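Local coordinates for Low molecular weight protein-tyrosine-phosphatase YwlE (Bacillus subtilis subsp. subtilis, PDB 4KK3), which removes phosphate specifically from phosphorylated arginine residues of proteins, counteracting the protein arginine kinase McsB and thereby restoring DNA binding by the CtsR repressor, at residues A[52-57]-A[129-134]; A[83-88]-A[105-110]; A[117-120]-A[126-129]. One frame throughout, in Å; residues are numbered along the deposited sequence.

Interaction 1: A[52-57]-A[129-134]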
# COMPACT_ATOMS: atom_id res chain seq x y z
N VAL A 52 13.30 2.56 -4.26
CA VAL A 52 14.13 1.37 -4.42
C VAL A 52 15.31 1.38 -3.45
O VAL A 52 15.60 0.36 -2.78
CB VAL A 52 14.64 1.22 -5.87
CG1 VAL A 52 15.75 0.17 -5.95
CG2 VAL A 52 13.48 0.85 -6.78
N GLU A 53 15.99 2.51 -3.36
CA GLU A 53 17.16 2.64 -2.49
C GLU A 53 16.75 2.51 -1.01
O GLU A 53 17.43 1.86 -0.22
CB GLU A 53 17.89 3.97 -2.75
CG GLU A 53 18.96 4.31 -1.72
CD GLU A 53 19.75 5.56 -2.06
OE1 GLU A 53 19.36 6.28 -3.01
OE2 GLU A 53 20.77 5.83 -1.39
N ALA A 54 15.61 3.10 -0.65
CA ALA A 54 15.13 3.03 0.72
C ALA A 54 14.89 1.58 1.17
O ALA A 54 15.22 1.21 2.30
CB ALA A 54 13.84 3.85 0.87
N LEU A 55 14.34 0.76 0.28
CA LEU A 55 14.07 -0.63 0.63
C LEU A 55 15.36 -1.45 0.54
O LEU A 55 15.55 -2.38 1.32
CB LEU A 55 13.00 -1.25 -0.25
CG LEU A 55 11.60 -0.64 -0.10
CD1 LEU A 55 10.49 -1.64 -0.41
CD2 LEU A 55 11.37 0.03 1.25
N PHE A 56 16.21 -1.10 -0.42
CA PHE A 56 17.47 -1.81 -0.63
C PHE A 56 18.33 -1.77 0.64
O PHE A 56 19.00 -2.76 1.01
CB PHE A 56 18.20 -1.19 -1.83
CG PHE A 56 19.47 -1.90 -2.23
CD1 PHE A 56 19.43 -3.01 -3.06
CD2 PHE A 56 20.70 -1.44 -1.80
CE1 PHE A 56 20.61 -3.66 -3.44
CE2 PHE A 56 21.87 -2.08 -2.18
CZ PHE A 56 21.82 -3.19 -3.00
N GLU A 57 18.29 -0.64 1.34
CA GLU A 57 18.98 -0.46 2.61
C GLU A 57 18.57 -1.50 3.66
O GLU A 57 19.38 -1.94 4.48
CB GLU A 57 18.76 0.96 3.14
CG GLU A 57 19.04 1.13 4.63
CD GLU A 57 18.80 2.55 5.09
OE1 GLU A 57 18.90 3.46 4.24
OE2 GLU A 57 18.51 2.77 6.29
N GLN A 129 11.97 8.10 5.77
CA GLN A 129 10.96 8.39 6.79
C GLN A 129 9.61 7.76 6.42
O GLN A 129 8.94 7.18 7.27
CB GLN A 129 10.81 9.90 6.98
CG GLN A 129 12.06 10.56 7.56
CD GLN A 129 11.93 12.07 7.67
OE1 GLN A 129 12.42 12.82 6.82
NE2 GLN A 129 11.28 12.53 8.73
N THR A 130 9.24 7.85 5.15
CA THR A 130 8.03 7.18 4.66
C THR A 130 8.14 5.67 4.85
O THR A 130 7.21 5.01 5.33
CB THR A 130 7.80 7.49 3.18
OG1 THR A 130 7.61 8.90 3.03
CG2 THR A 130 6.57 6.76 2.67
N ARG A 131 9.29 5.12 4.47
CA ARG A 131 9.53 3.70 4.67
C ARG A 131 9.30 3.29 6.13
O ARG A 131 8.62 2.30 6.41
CB ARG A 131 10.96 3.34 4.25
CG ARG A 131 11.32 1.88 4.52
CD ARG A 131 12.84 1.69 4.51
NE ARG A 131 13.46 2.30 5.68
CZ ARG A 131 14.73 2.69 5.75
NH1 ARG A 131 15.56 2.56 4.71
NH2 ARG A 131 15.18 3.24 6.87
N ASP A 132 9.89 4.04 7.06
CA ASP A 132 9.78 3.72 8.48
C ASP A 132 8.35 3.85 9.00
O ASP A 132 7.90 3.06 9.82
CB ASP A 132 10.72 4.60 9.31
CG ASP A 132 12.19 4.25 9.10
OD1 ASP A 132 12.46 3.19 8.50
OD2 ASP A 132 13.07 5.03 9.53
N GLU A 133 7.66 4.88 8.50
CA GLU A 133 6.27 5.10 8.83
C GLU A 133 5.43 3.90 8.39
O GLU A 133 4.61 3.38 9.15
CB GLU A 133 5.81 6.39 8.13
CG GLU A 133 4.33 6.72 8.24
CD GLU A 133 3.98 7.98 7.47
OE1 GLU A 133 4.78 8.40 6.61
OE2 GLU A 133 2.92 8.56 7.73
N LEU A 134 5.64 3.48 7.15
CA LEU A 134 4.95 2.33 6.58
C LEU A 134 5.27 1.05 7.34
O LEU A 134 4.37 0.26 7.64
CB LEU A 134 5.34 2.15 5.11
CG LEU A 134 4.66 3.15 4.18
CD1 LEU A 134 5.14 2.99 2.74
CD2 LEU A 134 3.13 2.94 4.27
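Arg131 carries this contact for helix 124-145, lying across to helix 49-56 with both the hydrocarbon and the polar part of its side chain. The two backbones come closest where its CA lies 6.9 Å from Ala54 CA. Going outward along Arg131, CG packs at 3.8 Å on CD2 of Leu55; the two side chains run past each other in opposite directions, a methyl branch against a methylene. CD then passes 3.3 Å from Ala54 O, and a bend at this point of the chain (chi3 71°) turns the guanidinium so that its edge faces that same carbonyl. NH1 donates to Ala54 O at 2.8 Å with an N-H...O angle of 159°, and the oxygen lies nearly in the guanidinium plane. Arg131 holds Glu57 more loosely. Glu57 OE2 forms a salt bridge to Arg131 NH1 at 3.4 Å and a weak hydrogen bond from NH2, and the carboxylate and guanidinium planes stand 76° apart, which excludes a flat two-bond pairing. The stronger partner of Glu57 is Lys128, one turn back on the same helix as Arg131. The next residue, Asp132, supplies the firmer anionic grip. Its OD1 accepts from Arg131 NE at 3.1 Å and from Arg131 NH2 at 3.2 Å, both arriving from one face of the carboxylate, and it too lies in the guanidinium plane. The guanidinium is therefore fixed around its edge by a backbone carbonyl and two carboxylates, with Asp132 and Ala54 setting its rotation. One cation serves a salt-bridge network that joins the two helices, and the guanidinium would probably help keep Glu57 and Asp132 ionised within this largely buried contact.

Interaction 2: A[83-88]-A[105-110]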
# COMPACT_ATOMS: atom_id res chain seq x y z
N MSE A 83 -3.52 5.28 0.82
CA MSE A 83 -2.58 6.08 1.61
C MSE A 83 -3.24 7.29 2.27
O MSE A 83 -2.93 7.65 3.41
CB MSE A 83 -1.39 6.54 0.78
CG MSE A 83 -0.53 5.40 0.25
SE MSE A 83 0.14 4.22 1.67
CE MSE A 83 -0.04 2.54 0.71
N THR A 84 -4.15 7.94 1.54
CA THR A 84 -4.77 9.16 2.05
C THR A 84 -6.30 9.11 1.97
O THR A 84 -6.88 8.32 1.22
CB THR A 84 -4.31 10.42 1.29
OG1 THR A 84 -4.95 10.46 0.01
CG2 THR A 84 -2.78 10.43 1.10
N HIS A 85 -6.95 9.99 2.72
CA HIS A 85 -8.40 10.07 2.66
C HIS A 85 -8.86 10.57 1.28
O HIS A 85 -9.89 10.15 0.78
CB HIS A 85 -8.97 10.91 3.83
CG HIS A 85 -9.12 10.13 5.10
ND1 HIS A 85 -8.11 10.01 6.03
CD2 HIS A 85 -10.17 9.42 5.60
CE1 HIS A 85 -8.52 9.26 7.03
NE2 HIS A 85 -9.77 8.90 6.80
N GLN A 86 -8.07 11.41 0.65
CA GLN A 86 -8.35 11.81 -0.72
C GLN A 86 -8.30 10.63 -1.69
O GLN A 86 -9.05 10.58 -2.65
CB GLN A 86 -7.38 12.89 -1.18
CG GLN A 86 -7.71 13.42 -2.54
CD GLN A 86 -9.09 14.07 -2.58
OE1 GLN A 86 -10.04 13.51 -3.13
NE2 GLN A 86 -9.19 15.24 -2.00
N HIS A 87 -7.40 9.67 -1.45
CA HIS A 87 -7.40 8.48 -2.30
C HIS A 87 -8.73 7.73 -2.19
O HIS A 87 -9.23 7.26 -3.20
CB HIS A 87 -6.25 7.56 -1.94
CG HIS A 87 -4.91 8.09 -2.34
ND1 HIS A 87 -3.77 7.84 -1.62
CD2 HIS A 87 -4.53 8.85 -3.40
CE1 HIS A 87 -2.74 8.42 -2.21
NE2 HIS A 87 -3.18 9.04 -3.29
N LYS A 88 -9.28 7.61 -0.98
CA LYS A 88 -10.60 6.98 -0.79
C LYS A 88 -11.68 7.65 -1.62
O LYS A 88 -12.55 6.98 -2.18
CB LYS A 88 -11.03 7.04 0.68
CG LYS A 88 -10.23 6.13 1.58
CD LYS A 88 -10.66 6.22 3.04
CE LYS A 88 -12.16 6.19 3.23
NZ LYS A 88 -12.49 6.23 4.69
N LEU A 105 -4.81 3.33 5.29
CA LEU A 105 -3.96 2.45 6.06
C LEU A 105 -3.96 2.86 7.54
O LEU A 105 -4.09 2.01 8.43
CB LEU A 105 -2.55 2.45 5.47
CG LEU A 105 -1.51 1.60 6.19
CD1 LEU A 105 -1.93 0.15 6.31
CD2 LEU A 105 -0.20 1.70 5.43
N LYS A 106 -3.87 4.16 7.80
CA LYS A 106 -3.84 4.62 9.19
C LYS A 106 -5.17 4.35 9.91
O LYS A 106 -5.16 3.84 11.02
CB LYS A 106 -3.39 6.07 9.31
CG LYS A 106 -1.90 6.24 8.98
CD LYS A 106 -1.40 7.65 9.22
CE LYS A 106 0.12 7.71 9.00
NZ LYS A 106 0.64 9.09 9.14
N GLU A 107 -6.29 4.67 9.26
CA GLU A 107 -7.64 4.36 9.78
C GLU A 107 -7.76 2.92 10.25
O GLU A 107 -8.16 2.63 11.38
CB GLU A 107 -8.68 4.50 8.66
CG GLU A 107 -9.48 5.74 8.60
CD GLU A 107 -10.61 5.62 7.59
OE1 GLU A 107 -10.44 4.94 6.54
OE2 GLU A 107 -11.68 6.19 7.86
N TYR A 108 -7.44 2.01 9.34
CA TYR A 108 -7.68 0.60 9.55
C TYR A 108 -6.82 0.07 10.69
O TYR A 108 -7.29 -0.70 11.54
CB TYR A 108 -7.39 -0.16 8.26
CG TYR A 108 -7.91 -1.57 8.28
CD1 TYR A 108 -7.09 -2.63 8.61
CD2 TYR A 108 -9.24 -1.83 7.97
CE1 TYR A 108 -7.58 -3.92 8.62
CE2 TYR A 108 -9.73 -3.10 7.98
CZ TYR A 108 -8.90 -4.15 8.31
OH TYR A 108 -9.42 -5.43 8.31
N VAL A 109 -5.56 0.48 10.71
CA VAL A 109 -4.61 -0.06 11.66
C VAL A 109 -4.68 0.60 13.03
O VAL A 109 -4.63 -0.08 14.07
CB VAL A 109 -3.18 0.04 11.08
CG1 VAL A 109 -2.16 -0.41 12.11
CG2 VAL A 109 -3.09 -0.79 9.81
N THR A 110 -4.82 1.92 13.05
CA THR A 110 -4.68 2.69 14.28
C THR A 110 -6.01 3.23 14.79
O THR A 110 -6.10 3.68 15.93
CB THR A 110 -3.74 3.88 14.09
OG1 THR A 110 -4.45 4.96 13.46
CG2 THR A 110 -2.55 3.50 13.23
O HOH W 1 -3.36 6.48 5.93
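The His85 ring turns its edge to the Glu107 side chain, with NE2 3.5 Å from OE2, while the planes of ring and carboxylate stand 70° apart; the ring of His113 stacks on the imidazole. A second flat group, His87, has Thr84 OG1 over one face, 3.2 Å above the plane and offset toward the rim. These two residues form a capping box at the start of helix 85-94: His87 N donates to Thr84 OG1 at 3.0 Å, and Thr84 N returns a bond to His87 ND1 from well out of the ring plane. His87 NE2 is bound in turn to Thr8 OG1, a residue of the substrate site.

Lys88 comes to the carboxylate from the direction opposite to Glu107. Bent at chi3 (46°), its chain sets NZ 3.0 Å from Glu107 OE1, on the syn side and 25° out of the carboxylate plane, with a weak bond to OE2 at 3.3 Å. OE1 also accepts from the backbone N of Thr104, just before helix 105-110, so the same oxygen serves the start of its own helix and Lys88 of the other. A water accepts from Lys106 N and donates to Met83 O, a selenomethionine carbonyl, giving a second polar link.

With the Lys88 ammonium group so close, Glu107 is probably ionised, its lysine salt bridge being a surface clasp between helices 85-94 and 105-110.

Interaction 3: A[117-120]-A[126-129]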
# COMPACT_ATOMS: atom_id res chain seq x y z
N LEU A 117 1.71 10.68 3.77
CA LEU A 117 1.95 11.75 2.79
C LEU A 117 2.91 11.35 1.65
O LEU A 117 3.82 10.54 1.85
CB LEU A 117 2.46 13.02 3.48
CG LEU A 117 1.54 13.60 4.55
CD1 LEU A 117 2.16 14.84 5.18
CD2 LEU A 117 0.20 13.92 3.93
N ASP A 118 2.69 11.93 0.48
CA ASP A 118 3.47 11.59 -0.72
C ASP A 118 4.93 12.03 -0.58
O ASP A 118 5.22 13.21 -0.39
CB ASP A 118 2.84 12.29 -1.94
CG ASP A 118 3.24 11.65 -3.26
OD1 ASP A 118 4.23 10.88 -3.29
OD2 ASP A 118 2.57 11.91 -4.28
N PRO A 119 5.87 11.07 -0.68
CA PRO A 119 7.29 11.44 -0.62
C PRO A 119 7.85 11.87 -1.97
O PRO A 119 9.00 12.30 -2.00
CB PRO A 119 7.96 10.13 -0.20
CG PRO A 119 7.12 9.10 -0.85
CD PRO A 119 5.69 9.62 -0.75
N PHE A 120 7.07 11.75 -3.05
CA PHE A 120 7.62 11.99 -4.38
C PHE A 120 8.24 13.38 -4.50
O PHE A 120 7.69 14.37 -4.01
CB PHE A 120 6.56 11.80 -5.48
CG PHE A 120 7.10 11.99 -6.86
CD1 PHE A 120 7.01 13.22 -7.50
CD2 PHE A 120 7.73 10.95 -7.52
CE1 PHE A 120 7.53 13.40 -8.77
CE2 PHE A 120 8.25 11.12 -8.79
CZ PHE A 120 8.15 12.35 -9.42
N ILE A 126 13.54 11.83 3.07
CA ILE A 126 12.07 11.86 3.08
C ILE A 126 11.51 10.46 2.83
O ILE A 126 10.62 9.99 3.54
CB ILE A 126 11.50 12.82 2.02
CG1 ILE A 126 11.84 14.27 2.36
CG2 ILE A 126 9.97 12.68 1.91
CD1 ILE A 126 11.14 14.78 3.61
N TYR A 127 12.06 9.78 1.82
CA TYR A 127 11.65 8.41 1.51
C TYR A 127 11.91 7.44 2.65
O TYR A 127 11.10 6.56 2.91
CB TYR A 127 12.35 7.90 0.26
CG TYR A 127 11.68 8.30 -1.03
CD1 TYR A 127 11.84 9.58 -1.54
CD2 TYR A 127 10.91 7.39 -1.74
CE1 TYR A 127 11.25 9.94 -2.72
CE2 TYR A 127 10.31 7.76 -2.94
CZ TYR A 127 10.48 9.03 -3.41
OH TYR A 127 9.89 9.41 -4.60
N LYS A 128 13.05 7.58 3.32
CA LYS A 128 13.37 6.66 4.40
C LYS A 128 12.40 6.86 5.56
O LYS A 128 12.05 5.90 6.24
CB LYS A 128 14.83 6.77 4.84
CG LYS A 128 15.80 6.30 3.77
CD LYS A 128 17.23 6.37 4.28
CE LYS A 128 18.24 6.19 3.17
NZ LYS A 128 19.62 6.00 3.70
N GLN A 129 11.97 8.10 5.77
CA GLN A 129 10.96 8.39 6.79
C GLN A 129 9.61 7.76 6.42
O GLN A 129 8.94 7.18 7.27
CB GLN A 129 10.81 9.90 6.98
CG GLN A 129 12.06 10.56 7.56
CD GLN A 129 11.93 12.07 7.67
OE1 GLN A 129 12.42 12.82 6.82
NE2 GLN A 129 11.28 12.53 8.73
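Pro119 turns the CB-CG edge of its pyrrolidine to one face of the Tyr127 phenol, the two side chains crossing at about a right angle. From its CB, Tyr127 turns CG away from its own carbonyl carbon (chi1 -84°), which aims the ring at the loop 117-120. Of the next atoms, CD1 borders Pro119 CB and CE2 lies 4.0 Å from Pro119 CG. Pro119 CB sits 4.0 Å from the ring centroid and only 4° off the normal, a CH-pi contact centred on the face. CE1 reaches past the proline ring to its carbonyl, 3.3 Å from Pro119 O. At the tip, OH comes 3.4 Å from Phe120 CA and 3.9 Å from Phe120 CD2, the two aromatic side chains lying side by side and pointing the same way; a weak hydrogen bond joins this hydroxyl to Thr48 OG1. Beside the phenol, Ile126 adds its CG2 methyl, 3.9 Å from Pro119 CB, so the proline is covered by two consecutive residues of the helix. The loop also braces itself: Phe120 N donates to Asp118 OD1 at 3.0 Å (164°), closing an Asx turn around Pro119 and helping to orient Asp118, the catalytic proton donor/acceptor. An alanine in place of Tyr127 is likely to leave Pro119 CB and CG without the aromatic face they pack on, opening a gap beneath the loop and letting the Asp118-Phe120 turn shift. This Asp-Pro-Phe loop, the counterpart of the family's general-acid loop, thus rests on the first turn of helix 124-145. Tyr127 also packs edge-to-face with His50 of helix 49-56 and touches Met16 of helix 13-28, while Pro119 and Tyr127 both touch Cys12 in the phosphate-binding loop that follows strand 2-7.

Interactions 1 and 3 share helix 124-145 and lie about 8 Å apart, centre to centre, tied by the salt bridge of Lys128 NZ to Glu57 OE1 at 2.7 Å. Interaction 2 lies about 19 Å from interaction 1, centre to centre, yet the two touch through Glu133 OE2 and Lys106 NZ at 2.7 Å and packing of Leu134 on Leu105. Interactions 2 and 3 do not touch. Interaction 3 alone holds a catalytic residue; nearest atoms of its Phe120 side chain and a phosphate ion, probably from the crystallisation liquor, are about 4 Å apart. The side chains of Arg131 and His85 lie about 9 and 10 Å from that of Arg13, probably an active-site residue.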